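Local coordinates for protein glucose-6-phosphate isomerase (Plasmodium falciparum, PDB 3QKI) that probably catalyses the reversible isomerisation of alpha-D-glucose 6-phosphate to beta-D-fructose 6-phosphate, an early step of glycolysis, at residues K59-F64 and C526-S531; N79-Y84 and T363-S368; H341-H346 and N355-L360; E345-A350 and R536-G541. One frame throughout, in Å; residues are numbered along the deposited sequence. Where two conformers were deposited one is given.

Contact 1: K59-F64 and C526-S531; sequences KKFKNF and CGLLLS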
loop_
_atom_site.group_PDB
_atom_site.type_symbol
_atom_site.label_atom_id
_atom_site.label_comp_id
_atom_site.label_asym_id
_atom_site.label_seq_id
_atom_site.Cartn_x
_atom_site.Cartn_y
_atom_site.Cartn_z
ATOM N N LYS A 59 9.802 4.534 26.694
ATOM C CA LYS A 59 8.800 4.030 27.630
ATOM C C LYS A 59 8.631 2.526 27.464
ATOM O O LYS A 59 8.802 2.010 26.359
ATOM C CB LYS A 59 7.459 4.757 27.398
ATOM C CG LYS A 59 7.531 6.286 27.435
ATOM C CD LYS A 59 7.606 6.817 28.862
ATOM C CE LYS A 59 7.738 8.309 28.917
ATOM N NZ LYS A 59 8.304 8.752 30.230
ATOM N N LYS A 60 8.301 1.819 28.568
ATOM C CA LYS A 60 8.062 0.370 28.578
ATOM C C LYS A 60 6.652 0.038 29.064
ATOM O O LYS A 60 6.232 0.551 30.112
ATOM C CB LYS A 60 9.095 -0.360 29.457
ATOM N N PHE A 61 5.924 -0.817 28.315
ATOM C CA PHE A 61 4.612 -1.313 28.725
ATOM C C PHE A 61 4.520 -2.747 28.341
ATOM O O PHE A 61 4.538 -3.070 27.146
ATOM C CB PHE A 61 3.399 -0.510 28.204
ATOM C CG PHE A 61 2.069 -1.032 28.718
ATOM C CD1 PHE A 61 1.103 -1.503 27.843
ATOM C CD2 PHE A 61 1.811 -1.110 30.085
ATOM C CE1 PHE A 61 -0.114 -1.997 28.319
ATOM C CE2 PHE A 61 0.597 -1.612 30.558
ATOM C CZ PHE A 61 -0.352 -2.070 29.672
ATOM N N LYS A 62 4.444 -3.619 29.355
ATOM C CA LYS A 62 4.391 -5.071 29.199
ATOM C C LYS A 62 5.636 -5.580 28.431
ATOM O O LYS A 62 6.772 -5.375 28.873
ATOM C CB LYS A 62 3.054 -5.551 28.544
ATOM C CG LYS A 62 1.779 -5.110 29.269
ATOM C CD LYS A 62 1.334 -6.085 30.342
ATOM C CE LYS A 62 0.082 -5.589 31.017
ATOM N NZ LYS A 62 -0.224 -6.383 32.241
ATOM N N ASN A 63 5.383 -6.185 27.268
ATOM C CA ASN A 63 6.377 -6.807 26.405
ATOM C C ASN A 63 6.907 -5.898 25.274
ATOM O O ASN A 63 7.288 -6.395 24.204
ATOM C CB ASN A 63 5.827 -8.150 25.887
ATOM C CG ASN A 63 4.337 -8.186 25.629
ATOM O OD1 ASN A 63 3.883 -8.002 24.502
ATOM N ND2 ASN A 63 3.547 -8.451 26.660
ATOM N N PHE A 64 6.954 -4.559 25.508
ATOM C CA PHE A 64 7.439 -3.625 24.493
ATOM C C PHE A 64 7.998 -2.315 24.971
ATOM O O PHE A 64 7.606 -1.813 26.033
ATOM C CB PHE A 64 6.402 -3.410 23.375
ATOM C CG PHE A 64 5.352 -2.337 23.570
ATOM C CD1 PHE A 64 4.112 -2.649 24.111
ATOM C CD2 PHE A 64 5.560 -1.048 23.104
ATOM C CE1 PHE A 64 3.131 -1.671 24.257
ATOM C CE2 PHE A 64 4.573 -0.068 23.248
ATOM C CZ PHE A 64 3.364 -0.389 23.809
ATOM N N CYS A 526 -0.422 -8.758 19.464
ATOM C CA CYS A 526 -1.125 -8.217 18.293
ATOM C C CYS A 526 -2.313 -7.352 18.767
ATOM O O CYS A 526 -2.630 -6.341 18.138
ATOM C CB CYS A 526 -1.572 -9.330 17.351
ATOM S SG CYS A 526 -1.986 -8.762 15.681
ATOM N N GLY A 527 -2.913 -7.738 19.894
ATOM C CA GLY A 527 -3.987 -6.999 20.552
ATOM C C GLY A 527 -3.454 -5.685 21.110
ATOM O O GLY A 527 -4.071 -4.628 20.909
ATOM N N LEU A 528 -2.261 -5.726 21.770
ATOM C CA LEU A 528 -1.609 -4.510 22.277
ATOM C C LEU A 528 -1.380 -3.514 21.113
ATOM O O LEU A 528 -1.653 -2.330 21.280
ATOM C CB LEU A 528 -0.238 -4.826 22.900
ATOM C CG LEU A 528 -0.168 -5.559 24.219
ATOM C CD1 LEU A 528 1.281 -5.794 24.582
ATOM C CD2 LEU A 528 -0.886 -4.779 25.352
ATOM N N LEU A 529 -0.878 -4.012 19.955
ATOM C CA LEU A 529 -0.597 -3.201 18.761
ATOM C C LEU A 529 -1.881 -2.560 18.183
ATOM O O LEU A 529 -1.872 -1.375 17.876
ATOM C CB LEU A 529 0.178 -4.015 17.697
ATOM C CG LEU A 529 0.578 -3.297 16.399
ATOM C CD1 LEU A 529 1.547 -2.148 16.659
ATOM C CD2 LEU A 529 1.197 -4.284 15.400
ATOM N N LEU A 530 -2.961 -3.331 18.046
ATOM C CA LEU A 530 -4.228 -2.805 17.543
ATOM C C LEU A 530 -4.763 -1.705 18.447
ATOM O O LEU A 530 -5.083 -0.616 17.962
ATOM C CB LEU A 530 -5.307 -3.904 17.394
ATOM C CG LEU A 530 -6.710 -3.373 17.060
ATOM C CD1 LEU A 530 -6.788 -2.864 15.637
ATOM C CD2 LEU A 530 -7.770 -4.347 17.413
ATOM N N SER A 531 -4.843 -1.981 19.759
ATOM C CA SER A 531 -5.396 -1.020 20.708
ATOM C C SER A 531 -4.531 0.235 20.793
ATOM O O SER A 531 -5.070 1.319 20.930
ATOM C CB SER A 531 -5.621 -1.656 22.075
ATOM O OG SER A 531 -5.936 -0.660 23.039
#
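Leu528 reaches from helix 523-543 to the tight turn between strands 58-61 and 64-70, where it meets Phe61, Lys62, Phe64 and, in one conformer, Asn63. The turn is a two-residue beta hairpin of type II' geometry. Phe61 N donates to Phe64 O over 3.0 Å, the return bond is weak, and Lys62 takes the first corner with positive phi (58°), a place more often filled by glycine.

From CB, the Leu528 chain sets out with CG opposite the carbonyl carbon (chi1 -71°), a torsion that sends the fork off the helix toward the hairpin. CG then splits. Leu528 CD1 continues outward to the edge of the Phe64 ring, 4.3 Å from Phe64 CD1, with Lys62 CB at a similar distance. Leu528 CD2 approaches Phe61 obliquely, at 4.1 Å from Phe61 CE1. A forked aliphatic residue suits this place because its two methyls can serve two aromatic rings at once. Lys62 adds a CH-pi contact: its CG lies 3.6 Å above the centre of one face of the Phe61 ring, while its charged end runs away from the helix. Asn63 is deposited in two conformers; in one its OD1 hydrogen-bonds to Thr525 OG1 and nears Leu528 CD1, so both contacts are tentative. Asn63 O bonds weakly to Tyr593 OH of the second subunit.

Phe61 also stacks on His346, and Phe64 meets Phe518. The hairpin, at the edge of the mixed sheet, thus lies against helix 523-543, helix 330-349 through Met343 and helix 356-371 through Ile356.

Contact 2: N79-Y84 and T363-S368; sequences NKLVEY and TSFYNS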
loop_
_atom_site.group_PDB
_atom_site.type_symbol
_atom_site.label_atom_id
_atom_site.label_comp_id
_atom_site.label_asym_id
_atom_site.label_seq_id
_atom_site.Cartn_x
_atom_site.Cartn_y
_atom_site.Cartn_z
ATOM N N ASN A 79 6.892 18.225 27.688
ATOM C CA ASN A 79 6.082 18.621 28.853
ATOM C C ASN A 79 5.046 19.648 28.449
ATOM O O ASN A 79 3.915 19.576 28.930
ATOM C CB ASN A 79 6.957 19.133 30.001
ATOM C CG ASN A 79 7.769 18.043 30.677
ATOM O OD1 ASN A 79 7.554 16.840 30.473
ATOM N ND2 ASN A 79 8.754 18.438 31.472
ATOM N N LYS A 80 5.395 20.553 27.505
ATOM C CA LYS A 80 4.444 21.544 27.009
ATOM C C LYS A 80 3.343 20.863 26.200
ATOM O O LYS A 80 2.185 21.281 26.281
ATOM C CB LYS A 80 5.135 22.641 26.198
ATOM C CG LYS A 80 4.218 23.794 25.771
ATOM C CD LYS A 80 3.641 24.585 26.949
ATOM C CE LYS A 80 4.676 25.153 27.915
ATOM N NZ LYS A 80 4.028 25.889 29.018
ATOM N N LEU A 81 3.700 19.796 25.428
ATOM C CA LEU A 81 2.708 19.025 24.670
ATOM C C LEU A 81 1.706 18.392 25.654
ATOM O O LEU A 81 0.509 18.399 25.384
ATOM C CB LEU A 81 3.391 17.957 23.788
ATOM C CG LEU A 81 3.922 18.470 22.444
ATOM C CD1 LEU A 81 4.873 17.470 21.825
ATOM C CD2 LEU A 81 2.792 18.788 21.472
ATOM N N VAL A 82 2.197 17.912 26.823
ATOM C CA VAL A 82 1.348 17.349 27.895
ATOM C C VAL A 82 0.438 18.441 28.478
ATOM O O VAL A 82 -0.742 18.177 28.719
ATOM C CB VAL A 82 2.176 16.588 28.952
ATOM C CG1 VAL A 82 1.316 16.175 30.158
ATOM C CG2 VAL A 82 2.850 15.379 28.314
ATOM N N GLU A 83 0.957 19.691 28.611
ATOM C CA GLU A 83 0.149 20.819 29.077
ATOM C C GLU A 83 -0.949 21.118 28.061
ATOM O O GLU A 83 -2.049 21.474 28.465
ATOM C CB GLU A 83 0.992 22.066 29.326
ATOM C CG GLU A 83 1.797 21.979 30.610
ATOM C CD GLU A 83 2.684 23.185 30.840
ATOM O OE1 GLU A 83 2.281 24.302 30.442
ATOM O OE2 GLU A 83 3.781 23.014 31.415
ATOM N N TYR A 84 -0.654 20.956 26.755
ATOM C CA TYR A 84 -1.660 21.108 25.701
ATOM C C TYR A 84 -2.768 20.027 25.841
ATOM O O TYR A 84 -3.942 20.366 25.782
ATOM C CB TYR A 84 -1.020 21.096 24.301
ATOM C CG TYR A 84 -2.070 21.164 23.220
ATOM C CD1 TYR A 84 -2.557 20.004 22.622
ATOM C CD2 TYR A 84 -2.642 22.379 22.853
ATOM C CE1 TYR A 84 -3.561 20.056 21.659
ATOM C CE2 TYR A 84 -3.665 22.439 21.910
ATOM C CZ TYR A 84 -4.115 21.276 21.310
ATOM O OH TYR A 84 -5.072 21.323 20.341
ATOM N N THR A 363 2.944 13.464 19.632
ATOM C CA THR A 363 4.080 13.495 18.708
ATOM C C THR A 363 3.571 13.742 17.286
ATOM O O THR A 363 4.103 14.602 16.590
ATOM C CB THR A 363 4.868 12.191 18.830
ATOM O OG1 THR A 363 5.385 12.086 20.162
ATOM C CG2 THR A 363 5.990 12.090 17.840
ATOM N N SER A 364 2.546 12.985 16.868
ATOM C CA SER A 364 1.928 13.095 15.548
ATOM C C SER A 364 1.366 14.517 15.330
ATOM O O SER A 364 1.593 15.114 14.277
ATOM C CB SER A 364 0.826 12.056 15.427
ATOM O OG SER A 364 0.165 12.091 14.170
ATOM N N PHE A 365 0.637 15.041 16.326
ATOM C CA PHE A 365 0.039 16.376 16.343
ATOM C C PHE A 365 1.128 17.442 16.213
ATOM O O PHE A 365 0.989 18.369 15.422
ATOM C CB PHE A 365 -0.766 16.556 17.655
ATOM C CG PHE A 365 -1.300 17.948 17.892
ATOM C CD1 PHE A 365 -2.416 18.412 17.204
ATOM C CD2 PHE A 365 -0.687 18.798 18.812
ATOM C CE1 PHE A 365 -2.913 19.703 17.434
ATOM C CE2 PHE A 365 -1.162 20.094 19.017
ATOM C CZ PHE A 365 -2.272 20.541 18.327
ATOM N N TYR A 366 2.222 17.299 17.002
ATOM C CA TYR A 366 3.368 18.200 17.007
ATOM C C TYR A 366 4.037 18.267 15.611
ATOM O O TYR A 366 4.196 19.356 15.061
ATOM C CB TYR A 366 4.359 17.700 18.068
ATOM C CG TYR A 366 5.638 18.494 18.187
ATOM C CD1 TYR A 366 5.661 19.723 18.848
ATOM C CD2 TYR A 366 6.848 17.973 17.738
ATOM C CE1 TYR A 366 6.842 20.443 18.996
ATOM C CE2 TYR A 366 8.042 18.686 17.880
ATOM C CZ TYR A 366 8.033 19.916 18.521
ATOM O OH TYR A 366 9.205 20.613 18.671
ATOM N N ASN A 367 4.371 17.099 15.029
ATOM C CA ASN A 367 4.980 17.021 13.688
ATOM C C ASN A 367 4.114 17.632 12.622
ATOM O O ASN A 367 4.620 18.367 11.765
ATOM C CB ASN A 367 5.316 15.578 13.326
ATOM C CG ASN A 367 6.507 15.063 14.077
ATOM O OD1 ASN A 367 7.334 15.834 14.544
ATOM N ND2 ASN A 367 6.608 13.747 14.228
ATOM N N SER A 368 2.816 17.359 12.672
ATOM C CA SER A 368 1.892 17.895 11.668
ATOM C C SER A 368 1.655 19.403 11.847
ATOM O O SER A 368 1.736 20.156 10.875
ATOM C CB SER A 368 0.566 17.137 11.709
ATOM O OG SER A 368 -0.418 17.755 10.882
#
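A near-perpendicular helix-helix crossing brings Leu81 and Tyr84 of helix 75-87 against Phe365 and Tyr366 of helix 356-371. The two short segments run at 102° to one another, and their axes come no closer than 11.1 Å, a wide spacing that suits the large side chains between them.

Tyr84 and Phe365 form the aromatic part. Their planes are tilted by only 15°, but the rings are slid apart, with centroids 4.8 Å from each other. The rings barely overlap: the rim of Phe365 lies over one face of Tyr84, and Tyr84 CE1 is 3.6 Å from Phe365 CE2. Tyr84 has CG opposite its own backbone N (chi1 176°), and Phe365 does likewise, which carries each ring away from its helix and into the interface. Tyrosine suits the position because its flat ring can pack while its hydroxyl, buried here, hydrogen-bonds to Leu543 O.

Helix 356-371 leads into strand 375-380 of the mixed sheet, so this crossing lays an N-terminal helix over helix 356-371 of that alpha/beta domain.

Leu81, one turn before Tyr84, fills the rest of the interface. Leu81 CD1 rests 3.8 Å from Tyr366 CB, and Leu81 CD2 reaches the edge of the Phe365 ring, 4.4 Å from Phe365 CD2. Leu81 and Tyr366 cross at about a right angle, and both methyls lie against the base of the tyrosine, whose distant OH is bound to Arg72 O. Helix 27-39 flanks the pair: Tyr84 touches its Ser28, and Phe365 its Tyr29.

Contact 3: H341-H346 and N355-L360; sequences HDMDEH and NIPVLL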
loop_
_atom_site.group_PDB
_atom_site.type_symbol
_atom_site.label_atom_id
_atom_site.label_comp_id
_atom_site.label_asym_id
_atom_site.label_seq_id
_atom_site.Cartn_x
_atom_site.Cartn_y
_atom_site.Cartn_z
ATOM N N HIS A 341 -7.607 -5.154 25.654
ATOM C CA HIS A 341 -8.109 -4.703 26.942
ATOM C C HIS A 341 -7.031 -4.085 27.828
ATOM O O HIS A 341 -7.253 -2.999 28.373
ATOM C CB HIS A 341 -8.847 -5.830 27.674
ATOM C CG HIS A 341 -9.382 -5.398 29.009
ATOM N ND1 HIS A 341 -10.369 -4.433 29.113
ATOM C CD2 HIS A 341 -9.027 -5.793 30.251
ATOM C CE1 HIS A 341 -10.608 -4.301 30.405
ATOM N NE2 HIS A 341 -9.837 -5.111 31.127
ATOM N N ASP A 342 -5.857 -4.743 27.949
ATOM C CA ASP A 342 -4.756 -4.233 28.768
ATOM C C ASP A 342 -4.215 -2.909 28.259
ATOM O O ASP A 342 -3.920 -2.028 29.066
ATOM C CB ASP A 342 -3.647 -5.282 28.930
ATOM C CG ASP A 342 -4.037 -6.422 29.853
ATOM O OD1 ASP A 342 -5.052 -6.280 30.582
ATOM O OD2 ASP A 342 -3.335 -7.450 29.848
ATOM N N MET A 343 -4.148 -2.733 26.930
ATOM C CA MET A 343 -3.736 -1.449 26.352
ATOM C C MET A 343 -4.852 -0.387 26.564
ATOM O O MET A 343 -4.527 0.758 26.852
ATOM C CB MET A 343 -3.358 -1.597 24.867
ATOM C CG MET A 343 -2.908 -0.282 24.197
ATOM S SD MET A 343 -1.502 0.551 24.994
ATOM C CE MET A 343 -0.214 -0.523 24.508
ATOM N N ASP A 344 -6.159 -0.773 26.459
ATOM C CA ASP A 344 -7.279 0.133 26.726
ATOM C C ASP A 344 -7.170 0.691 28.160
ATOM O O ASP A 344 -7.313 1.905 28.357
ATOM C CB ASP A 344 -8.640 -0.564 26.587
ATOM C CG ASP A 344 -9.051 -0.939 25.177
ATOM O OD1 ASP A 344 -8.416 -0.439 24.208
ATOM O OD2 ASP A 344 -9.947 -1.799 25.034
ATOM N N GLU A 345 -6.911 -0.199 29.145
ATOM C CA GLU A 345 -6.771 0.163 30.571
ATOM C C GLU A 345 -5.619 1.125 30.802
ATOM O O GLU A 345 -5.756 2.086 31.566
ATOM C CB GLU A 345 -6.616 -1.095 31.446
ATOM C CG GLU A 345 -7.886 -1.927 31.519
ATOM C CD GLU A 345 -8.935 -1.388 32.475
ATOM O OE1 GLU A 345 -8.672 -1.393 33.696
ATOM O OE2 GLU A 345 -10.028 -0.993 32.009
ATOM N N HIS A 346 -4.499 0.907 30.092
ATOM C CA HIS A 346 -3.332 1.780 30.144
ATOM C C HIS A 346 -3.723 3.159 29.590
ATOM O O HIS A 346 -3.466 4.189 30.228
ATOM C CB HIS A 346 -2.170 1.182 29.308
ATOM C CG HIS A 346 -1.032 2.120 29.132
ATOM N ND1 HIS A 346 -0.121 2.353 30.156
ATOM C CD2 HIS A 346 -0.706 2.893 28.070
ATOM C CE1 HIS A 346 0.736 3.244 29.686
ATOM N NE2 HIS A 346 0.428 3.602 28.433
ATOM N N ASN A 355 1.624 7.902 29.394
ATOM C CA ASN A 355 0.576 7.299 28.583
ATOM C C ASN A 355 1.053 7.149 27.121
ATOM O O ASN A 355 1.125 8.129 26.365
ATOM C CB ASN A 355 -0.684 8.152 28.718
ATOM C CG ASN A 355 -1.930 7.489 28.219
ATOM O OD1 ASN A 355 -1.972 6.933 27.107
ATOM N ND2 ASN A 355 -2.995 7.585 29.015
ATOM N N ILE A 356 1.415 5.925 26.749
ATOM C CA ILE A 356 1.983 5.584 25.434
ATOM C C ILE A 356 1.128 6.047 24.220
ATOM O O ILE A 356 1.643 6.825 23.414
ATOM C CB ILE A 356 2.479 4.112 25.386
ATOM C CG1 ILE A 356 3.718 3.955 26.263
ATOM C CG2 ILE A 356 2.778 3.649 23.941
ATOM C CD1 ILE A 356 4.038 2.536 26.678
ATOM N N PRO A 357 -0.170 5.689 24.099
ATOM C CA PRO A 357 -0.958 6.202 22.948
ATOM C C PRO A 357 -1.101 7.728 22.948
ATOM O O PRO A 357 -1.155 8.342 21.884
ATOM C CB PRO A 357 -2.328 5.546 23.129
ATOM C CG PRO A 357 -2.137 4.446 24.118
ATOM C CD PRO A 357 -0.975 4.777 24.949
ATOM N N VAL A 358 -1.188 8.349 24.150
ATOM C CA VAL A 358 -1.304 9.799 24.243
ATOM C C VAL A 358 -0.018 10.474 23.735
ATOM O O VAL A 358 -0.101 11.406 22.919
ATOM C CB VAL A 358 -1.720 10.272 25.665
ATOM C CG1 VAL A 358 -1.501 11.784 25.828
ATOM C CG2 VAL A 358 -3.183 9.907 25.942
ATOM N N LEU A 359 1.152 9.990 24.194
ATOM C CA LEU A 359 2.453 10.532 23.772
ATOM C C LEU A 359 2.669 10.344 22.265
ATOM O O LEU A 359 3.236 11.217 21.616
ATOM C CB LEU A 359 3.591 9.877 24.565
ATOM C CG LEU A 359 3.643 10.233 26.076
ATOM C CD1 LEU A 359 4.677 9.369 26.795
ATOM C CD2 LEU A 359 3.928 11.711 26.271
ATOM N N LEU A 360 2.167 9.232 21.706
ATOM C CA LEU A 360 2.254 8.956 20.265
ATOM C C LEU A 360 1.358 9.930 19.491
ATOM O O LEU A 360 1.779 10.506 18.500
ATOM C CB LEU A 360 1.888 7.488 19.991
ATOM C CG LEU A 360 2.187 6.951 18.584
ATOM C CD1 LEU A 360 3.680 7.109 18.231
ATOM C CD2 LEU A 360 1.843 5.476 18.485
#
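Helices 330-349 and 356-371 come together at 69° in these segments, axes 10.8 Å apart at their closest, with His346 and Asn355 offering the nearest pair of CA atoms at 6.9 Å.

The imidazole of His346 meets the start of the second helix edge-on. Its CG lies opposite the backbone N (chi1 171°), and from there the ring reaches Ile356 N, which donates to His346 NE2 over 3.0 Å. The bond is fairly straight, 160° at the hydrogen, and the donor lies close to the ring plane. NE2 must therefore be without a hydrogen, and the positive N-terminal end of the helix would tend to favour the neutral form of the ring.

This is helix N-capping within a helix-loop-helix connection. Asn355 is the N-cap, its OD1 accepting a weak bond of 3.4 Å from Val358 N. Ile356 N, the first amide of the helix, is taken by the histidine, and Pro357 comes next, a residue that has no N-H to satisfy. The amide ND2 of Asn355 turns to Phe347 O and Ala350 O at the end of the preceding helix.

Pro357 also supplies apolar surface: its CD sits at the edge of the imidazole, 3.7 Å from His346 CD2. Met343, one turn before His346, has a chain bent at both chi2 and chi3, which brings SD to 4.0 Å from Pro357 CG.

Contact 4: E345-A350 and R536-G541; sequences EHFLHA and RIVAEG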
loop_
_atom_site.group_PDB
_atom_site.type_symbol
_atom_site.label_atom_id
_atom_site.label_comp_id
_atom_site.label_asym_id
_atom_site.label_seq_id
_atom_site.Cartn_x
_atom_site.Cartn_y
_atom_site.Cartn_z
ATOM N N GLU A 345 -6.911 -0.199 29.145
ATOM C CA GLU A 345 -6.771 0.163 30.571
ATOM C C GLU A 345 -5.619 1.125 30.802
ATOM O O GLU A 345 -5.756 2.086 31.566
ATOM C CB GLU A 345 -6.616 -1.095 31.446
ATOM C CG GLU A 345 -7.886 -1.927 31.519
ATOM C CD GLU A 345 -8.935 -1.388 32.475
ATOM O OE1 GLU A 345 -8.672 -1.393 33.696
ATOM O OE2 GLU A 345 -10.028 -0.993 32.009
ATOM N N HIS A 346 -4.499 0.907 30.092
ATOM C CA HIS A 346 -3.332 1.780 30.144
ATOM C C HIS A 346 -3.723 3.159 29.590
ATOM O O HIS A 346 -3.466 4.189 30.228
ATOM C CB HIS A 346 -2.170 1.182 29.308
ATOM C CG HIS A 346 -1.032 2.120 29.132
ATOM N ND1 HIS A 346 -0.121 2.353 30.156
ATOM C CD2 HIS A 346 -0.706 2.893 28.070
ATOM C CE1 HIS A 346 0.736 3.244 29.686
ATOM N NE2 HIS A 346 0.428 3.602 28.433
ATOM N N PHE A 347 -4.368 3.170 28.419
ATOM C CA PHE A 347 -4.806 4.411 27.777
ATOM C C PHE A 347 -5.729 5.247 28.702
ATOM O O PHE A 347 -5.565 6.462 28.828
ATOM C CB PHE A 347 -5.532 4.080 26.462
ATOM C CG PHE A 347 -6.121 5.249 25.703
ATOM C CD1 PHE A 347 -5.394 6.427 25.522
ATOM C CD2 PHE A 347 -7.346 5.130 25.070
ATOM C CE1 PHE A 347 -5.922 7.484 24.784
ATOM C CE2 PHE A 347 -7.858 6.173 24.295
ATOM C CZ PHE A 347 -7.133 7.329 24.125
ATOM N N LEU A 348 -6.689 4.585 29.343
ATOM C CA LEU A 348 -7.632 5.275 30.212
ATOM C C LEU A 348 -6.997 5.787 31.508
ATOM O O LEU A 348 -7.287 6.915 31.932
ATOM C CB LEU A 348 -8.799 4.327 30.545
ATOM C CG LEU A 348 -9.869 4.838 31.521
ATOM C CD1 LEU A 348 -10.660 6.017 30.919
ATOM C CD2 LEU A 348 -10.834 3.710 31.897
ATOM N N HIS A 349 -6.203 4.942 32.166
ATOM C CA HIS A 349 -5.666 5.220 33.491
ATOM C C HIS A 349 -4.289 5.865 33.618
ATOM O O HIS A 349 -4.081 6.597 34.593
ATOM C CB HIS A 349 -5.764 3.968 34.373
ATOM C CG HIS A 349 -7.166 3.489 34.572
ATOM N ND1 HIS A 349 -8.081 4.219 35.315
ATOM C CD2 HIS A 349 -7.776 2.381 34.101
ATOM C CE1 HIS A 349 -9.210 3.521 35.279
ATOM N NE2 HIS A 349 -9.068 2.398 34.584
ATOM N N ALA A 350 -3.333 5.588 32.711
ATOM C CA ALA A 350 -1.982 6.151 32.851
ATOM C C ALA A 350 -1.967 7.665 32.813
ATOM O O ALA A 350 -2.685 8.256 31.998
ATOM C CB ALA A 350 -1.041 5.595 31.777
ATOM N N ARG A 536 -4.416 5.795 20.004
ATOM C CA ARG A 536 -3.698 6.938 19.445
ATOM C C ARG A 536 -4.613 7.797 18.593
ATOM O O ARG A 536 -4.589 9.014 18.742
ATOM C CB ARG A 536 -2.457 6.462 18.636
ATOM C CG ARG A 536 -1.644 7.567 17.957
ATOM C CD ARG A 536 -2.034 7.673 16.493
ATOM N NE ARG A 536 -1.145 8.531 15.700
ATOM C CZ ARG A 536 -0.014 8.117 15.133
ATOM N NH1 ARG A 536 0.408 6.873 15.305
ATOM N NH2 ARG A 536 0.708 8.951 14.401
ATOM N N ILE A 537 -5.428 7.167 17.705
ATOM C CA ILE A 537 -6.363 7.891 16.834
ATOM C C ILE A 537 -7.461 8.620 17.615
ATOM O O ILE A 537 -7.751 9.786 17.322
ATOM C CB ILE A 537 -6.858 7.004 15.665
ATOM C CG1 ILE A 537 -5.717 6.825 14.617
ATOM C CG2 ILE A 537 -8.129 7.516 15.019
ATOM C CD1 ILE A 537 -4.950 8.183 14.143
ATOM N N VAL A 538 -8.015 7.964 18.640
ATOM C CA VAL A 538 -9.026 8.559 19.505
ATOM C C VAL A 538 -8.416 9.793 20.238
ATOM O O VAL A 538 -9.025 10.858 20.228
ATOM C CB VAL A 538 -9.633 7.514 20.480
ATOM C CG1 VAL A 538 -10.375 8.182 21.633
ATOM C CG2 VAL A 538 -10.536 6.536 19.738
ATOM N N ALA A 539 -7.198 9.657 20.794
ATOM C CA ALA A 539 -6.513 10.751 21.494
ATOM C C ALA A 539 -6.235 11.890 20.528
ATOM O O ALA A 539 -6.462 13.048 20.875
ATOM C CB ALA A 539 -5.208 10.265 22.114
ATOM N N GLU A 540 -5.792 11.566 19.302
ATOM C CA GLU A 540 -5.457 12.562 18.318
ATOM C C GLU A 540 -6.656 13.384 17.822
ATOM O O GLU A 540 -6.510 14.589 17.587
ATOM C CB GLU A 540 -4.621 11.964 17.176
ATOM C CG GLU A 540 -3.769 13.010 16.491
ATOM C CD GLU A 540 -2.707 12.487 15.552
ATOM O OE1 GLU A 540 -2.525 11.249 15.462
ATOM O OE2 GLU A 540 -2.035 13.330 14.916
ATOM N N GLY A 541 -7.827 12.750 17.689
ATOM C CA GLY A 541 -9.048 13.440 17.269
ATOM C C GLY A 541 -9.434 14.506 18.280
ATOM O O GLY A 541 -9.792 15.619 17.892
#
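Phe347 presents the edge of its ring to Val538 and Ala539 of helix 523-543. Both methyls lie near the ring plane, so the phenyl group is aimed at the helix rather than laid flat on it. Phe347 CE1 is 3.9 Å from Ala539 CB, while Phe347 CZ is 4.2 Å from Val538 CG1. With CG opposite the backbone N (chi1 177°), the Phe347 side chain stands out from its own helix and bridges backbones whose nearest CA atoms, those of Phe347 and Arg536, are 8.8 Å apart.

The junction joins the last turn of helix 330-349 to the C-terminal half of helix 523-543, two neighbouring helices of the alpha/beta domain, with Val358 of helix 356-371 and Val94 of helix 90-99 also against the phenyl group. The small alanine lets the ring come close to the helix. Val538, which crosses the phenylalanine obliquely, meets the ring with the methyl that lies opposite its backbone N (chi1 164°).

Away from the ring, Arg536 NE donates to Glu540 OE1 over 3.1 Å in the guanidinium plane, part of a salt bridge. Both residues also have partners outside the helix: Glu444 for Arg536 NH2, and Ser364 OG for each.

Overall arrangement
From the N terminus, the hairpin at 59-64 starts contact 1, whose long loop closes only at 526-531, late in the chain. Contact 2 leaves helix 75-87 and closes at 363-368, nested within that loop; contact 3, the short step from 341-346 to 355-360, is nested within contact 2. Contact 4 starts from the same helix end as contact 3 but closes at 536-541, so it crosses contacts 1 and 2. Helices 330-349, 356-371 and 523-543 are joined to one another and to the edge hairpin of the mixed sheet, while contact 2 adds helix 75-87. Probable hydrogen bonds join Ser531 OG to Asp344 OD1 (contacts 1 and 3) and Ser364 OG to Glu540 OE2 (contacts 2 and 4).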